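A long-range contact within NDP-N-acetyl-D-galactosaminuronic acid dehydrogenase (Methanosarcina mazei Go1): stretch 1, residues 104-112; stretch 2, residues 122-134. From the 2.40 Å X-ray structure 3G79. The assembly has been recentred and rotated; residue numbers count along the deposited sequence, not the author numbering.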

# COMPACT_ATOMS: atom_id res chain seq x y z
N ALA A 104 -2.60 -35.80 -16.72
CA ALA A 104 -1.87 -34.57 -16.40
C ALA A 104 -0.62 -34.85 -15.62
O ALA A 104 -0.56 -35.81 -14.84
CB ALA A 104 -2.76 -33.57 -15.62
N VAL A 105 0.39 -34.01 -15.82
CA VAL A 105 1.62 -34.09 -15.07
C VAL A 105 1.94 -32.72 -14.55
O VAL A 105 1.87 -31.74 -15.27
CB VAL A 105 2.80 -34.53 -15.91
CG1 VAL A 105 4.00 -34.76 -15.05
CG2 VAL A 105 2.46 -35.79 -16.63
N THR A 106 2.38 -32.70 -13.29
CA THR A 106 2.78 -31.52 -12.55
C THR A 106 4.31 -31.54 -12.23
O THR A 106 4.86 -32.60 -11.85
CB THR A 106 1.90 -31.47 -11.31
OG1 THR A 106 1.00 -30.36 -11.40
CG2 THR A 106 2.69 -31.41 -10.06
N LEU A 107 4.98 -30.40 -12.43
CA LEU A 107 6.39 -30.21 -12.03
C LEU A 107 6.47 -29.36 -10.82
O LEU A 107 6.30 -28.14 -10.88
CB LEU A 107 7.22 -29.51 -13.12
CG LEU A 107 7.23 -30.41 -14.34
CD1 LEU A 107 6.44 -29.74 -15.45
CD2 LEU A 107 8.65 -30.68 -14.71
N ALA A 108 6.79 -30.04 -9.73
CA ALA A 108 6.83 -29.47 -8.39
C ALA A 108 8.24 -29.64 -7.86
O ALA A 108 8.45 -30.17 -6.79
CB ALA A 108 5.79 -30.21 -7.49
N ILE A 109 9.21 -29.18 -8.62
CA ILE A 109 10.57 -29.53 -8.33
C ILE A 109 11.18 -28.36 -7.58
O ILE A 109 11.07 -27.21 -8.05
CB ILE A 109 11.30 -29.88 -9.62
CG1 ILE A 109 10.94 -31.30 -10.05
CG2 ILE A 109 12.82 -29.69 -9.47
CD1 ILE A 109 11.35 -31.68 -11.45
N GLN A 110 11.78 -28.63 -6.41
CA GLN A 110 12.46 -27.59 -5.65
C GLN A 110 13.30 -26.75 -6.61
O GLN A 110 14.02 -27.28 -7.47
CB GLN A 110 13.31 -28.17 -4.49
CG GLN A 110 12.49 -28.43 -3.16
CD GLN A 110 13.14 -29.45 -2.15
OE1 GLN A 110 12.44 -30.06 -1.32
NE2 GLN A 110 14.47 -29.64 -2.25
N THR A 111 13.15 -25.44 -6.53
CA THR A 111 13.91 -24.54 -7.37
C THR A 111 14.87 -23.78 -6.47
O THR A 111 14.87 -22.55 -6.46
CB THR A 111 12.99 -23.59 -8.13
OG1 THR A 111 13.78 -22.84 -9.05
CG2 THR A 111 12.26 -22.62 -7.19
N PRO A 112 15.72 -24.53 -5.73
CA PRO A 112 16.24 -23.90 -4.55
C PRO A 112 17.11 -22.70 -4.89
O PRO A 112 16.80 -21.56 -4.50
CB PRO A 112 17.09 -25.02 -3.90
CG PRO A 112 17.57 -25.87 -5.05
CD PRO A 112 16.51 -25.73 -6.13
N ASP A 122 18.46 -21.61 -9.22
CA ASP A 122 19.06 -22.71 -9.99
C ASP A 122 17.95 -23.64 -10.42
O ASP A 122 17.46 -24.45 -9.65
CB ASP A 122 20.14 -23.48 -9.20
CG ASP A 122 20.67 -24.70 -9.96
OD1 ASP A 122 20.60 -24.71 -11.22
OD2 ASP A 122 21.17 -25.65 -9.30
N PHE A 123 17.58 -23.50 -11.69
CA PHE A 123 16.53 -24.27 -12.32
C PHE A 123 16.95 -25.65 -12.89
O PHE A 123 16.13 -26.31 -13.54
CB PHE A 123 15.94 -23.43 -13.45
CG PHE A 123 15.15 -22.22 -12.99
CD1 PHE A 123 14.17 -22.34 -12.00
CD2 PHE A 123 15.35 -20.97 -13.59
CE1 PHE A 123 13.41 -21.23 -11.59
CE2 PHE A 123 14.61 -19.85 -13.20
CZ PHE A 123 13.63 -19.98 -12.19
N SER A 124 18.18 -26.09 -12.64
CA SER A 124 18.71 -27.23 -13.39
C SER A 124 17.89 -28.52 -13.21
O SER A 124 17.49 -29.15 -14.19
CB SER A 124 20.26 -27.42 -13.23
OG SER A 124 20.66 -28.05 -12.01
N ALA A 125 17.62 -28.89 -11.97
CA ALA A 125 16.72 -30.00 -11.70
C ALA A 125 15.31 -29.79 -12.30
O ALA A 125 14.65 -30.78 -12.71
CB ALA A 125 16.62 -30.26 -10.19
N LEU A 126 14.86 -28.53 -12.34
CA LEU A 126 13.51 -28.21 -12.86
C LEU A 126 13.52 -28.46 -14.32
O LEU A 126 12.63 -29.12 -14.86
CB LEU A 126 13.12 -26.73 -12.63
CG LEU A 126 11.92 -26.25 -13.45
CD1 LEU A 126 10.66 -27.06 -13.04
CD2 LEU A 126 11.70 -24.73 -13.39
N ILE A 127 14.56 -27.95 -14.98
CA ILE A 127 14.61 -28.10 -16.42
C ILE A 127 14.84 -29.57 -16.77
O ILE A 127 14.34 -30.04 -17.78
CB ILE A 127 15.63 -27.18 -17.13
CG1 ILE A 127 16.91 -27.93 -17.38
CG2 ILE A 127 15.85 -25.85 -16.43
CD1 ILE A 127 17.36 -27.78 -18.79
N ASP A 128 15.56 -30.30 -15.93
CA ASP A 128 15.68 -31.73 -16.16
C ASP A 128 14.31 -32.39 -16.15
O ASP A 128 14.05 -33.25 -16.98
CB ASP A 128 16.54 -32.37 -15.09
CG ASP A 128 18.00 -32.45 -15.47
OD1 ASP A 128 18.54 -31.47 -16.06
OD2 ASP A 128 18.59 -33.51 -15.17
N GLY A 129 13.44 -31.99 -15.22
CA GLY A 129 12.09 -32.55 -15.14
C GLY A 129 11.22 -32.26 -16.35
O GLY A 129 10.47 -33.11 -16.81
N ILE A 130 11.33 -31.04 -16.87
CA ILE A 130 10.56 -30.60 -18.00
C ILE A 130 10.96 -31.44 -19.19
O ILE A 130 10.10 -32.01 -19.88
CB ILE A 130 10.75 -29.07 -18.25
CG1 ILE A 130 10.28 -28.28 -17.03
CG2 ILE A 130 9.91 -28.61 -19.41
CD1 ILE A 130 10.68 -26.81 -17.00
N ARG A 131 12.27 -31.54 -19.43
CA ARG A 131 12.82 -32.47 -20.41
C ARG A 131 12.18 -33.86 -20.24
O ARG A 131 11.56 -34.38 -21.16
CB ARG A 131 14.34 -32.53 -20.31
CG ARG A 131 15.10 -31.26 -20.86
CD ARG A 131 16.47 -31.61 -21.52
NE ARG A 131 17.47 -30.53 -21.61
CZ ARG A 131 18.40 -30.28 -20.67
NH1 ARG A 131 19.30 -29.31 -20.84
NH2 ARG A 131 18.43 -31.01 -19.54
N ASN A 132 12.26 -34.45 -19.06
CA ASN A 132 11.63 -35.76 -18.91
C ASN A 132 10.17 -35.77 -19.33
O ASN A 132 9.73 -36.67 -20.08
CB ASN A 132 11.77 -36.29 -17.51
CG ASN A 132 13.05 -37.07 -17.33
OD1 ASN A 132 13.52 -37.18 -16.21
ND2 ASN A 132 13.60 -37.65 -18.42
N VAL A 133 9.41 -34.78 -18.84
CA VAL A 133 8.06 -34.55 -19.34
C VAL A 133 7.98 -34.45 -20.88
O VAL A 133 7.26 -35.24 -21.51
CB VAL A 133 7.41 -33.35 -18.65
CG1 VAL A 133 6.05 -32.99 -19.29
CG2 VAL A 133 7.23 -33.68 -17.21
N GLY A 134 8.70 -33.49 -21.47
CA GLY A 134 8.69 -33.34 -22.92
C GLY A 134 8.94 -34.68 -23.59
O GLY A 134 8.26 -35.04 -24.55

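A strand laid against a helix often meets it through alternate residues, because successive side chains of a strand point to opposite faces. The contact between residues 104-112 and 122-134 of this dehydrogenase illustrates the principle. Strand 104-107 and helix 124-134 run nearly antiparallel, at 167°, with their axes 9.5 Å apart at closest approach. Every second residue from V105 onward is matched to a position progressively earlier in the second stretch: V105 with V133, L107 with G129, I109 with L126 and T111 with F123. No hydrogen bond crosses between the stretches; the helix satisfies its own backbone through bonds such as G129 N to A125 O (3.0 Å) and V133 N to G129 O (2.8 Å), and the contact rests chiefly on apolar packing.

V105 begins the series. Its CA-to-CB bond points toward the helix, and its CG1 lies 4.0 Å from V133 CG2, a simple meeting of branched aliphatic side chains. T106 then points away, as does A108 two residues later, leaving L107 to face the helix between them. L107 has the largest area covered in the contact. Its CD2 reaches the helix backbone, 3.4 Å from G129 C, and also packs against I130 CG1 at 3.7 Å and V133 CG2 at 4.2 Å, while its CB lies 4.2 Å from L126 CD1.

G129 makes this close fit possible. A CB in ideal geometry there would point toward the first stretch, 2.5 Å from I109 CD1, a clash, and 3.2 Å from L107 CD2, a tight approach. Without a side chain, the glycine leaves room for both residues, and I109 CD1 comes within 3.9 Å of G129 CA.

The alternation outlasts the strand. I109, already in the loop, still points toward the helix; its CG2 packs 3.9 Å from A125 CB and 4.3 Å from L126 CB, and its CD1 lies 3.6 Å from A125 O, a van der Waals contact with the backbone. Q110 points away in its turn.

At T111 the chemistry changes. Its OG1 approaches F123 CD1 to 3.0 Å, obliquely to the ring, and is buried without a polar partner in the model. F123 occupies the N-cap position; just before it, D122 OD1 accepts a hydrogen bond from S124 N at 3.1 Å, linking the residue before the N-cap to the first residue of the helix. P112 is the last residue of stretch 1 to meet the second stretch, its CD 3.9 Å from D122 O, though the proline is poorly ordered.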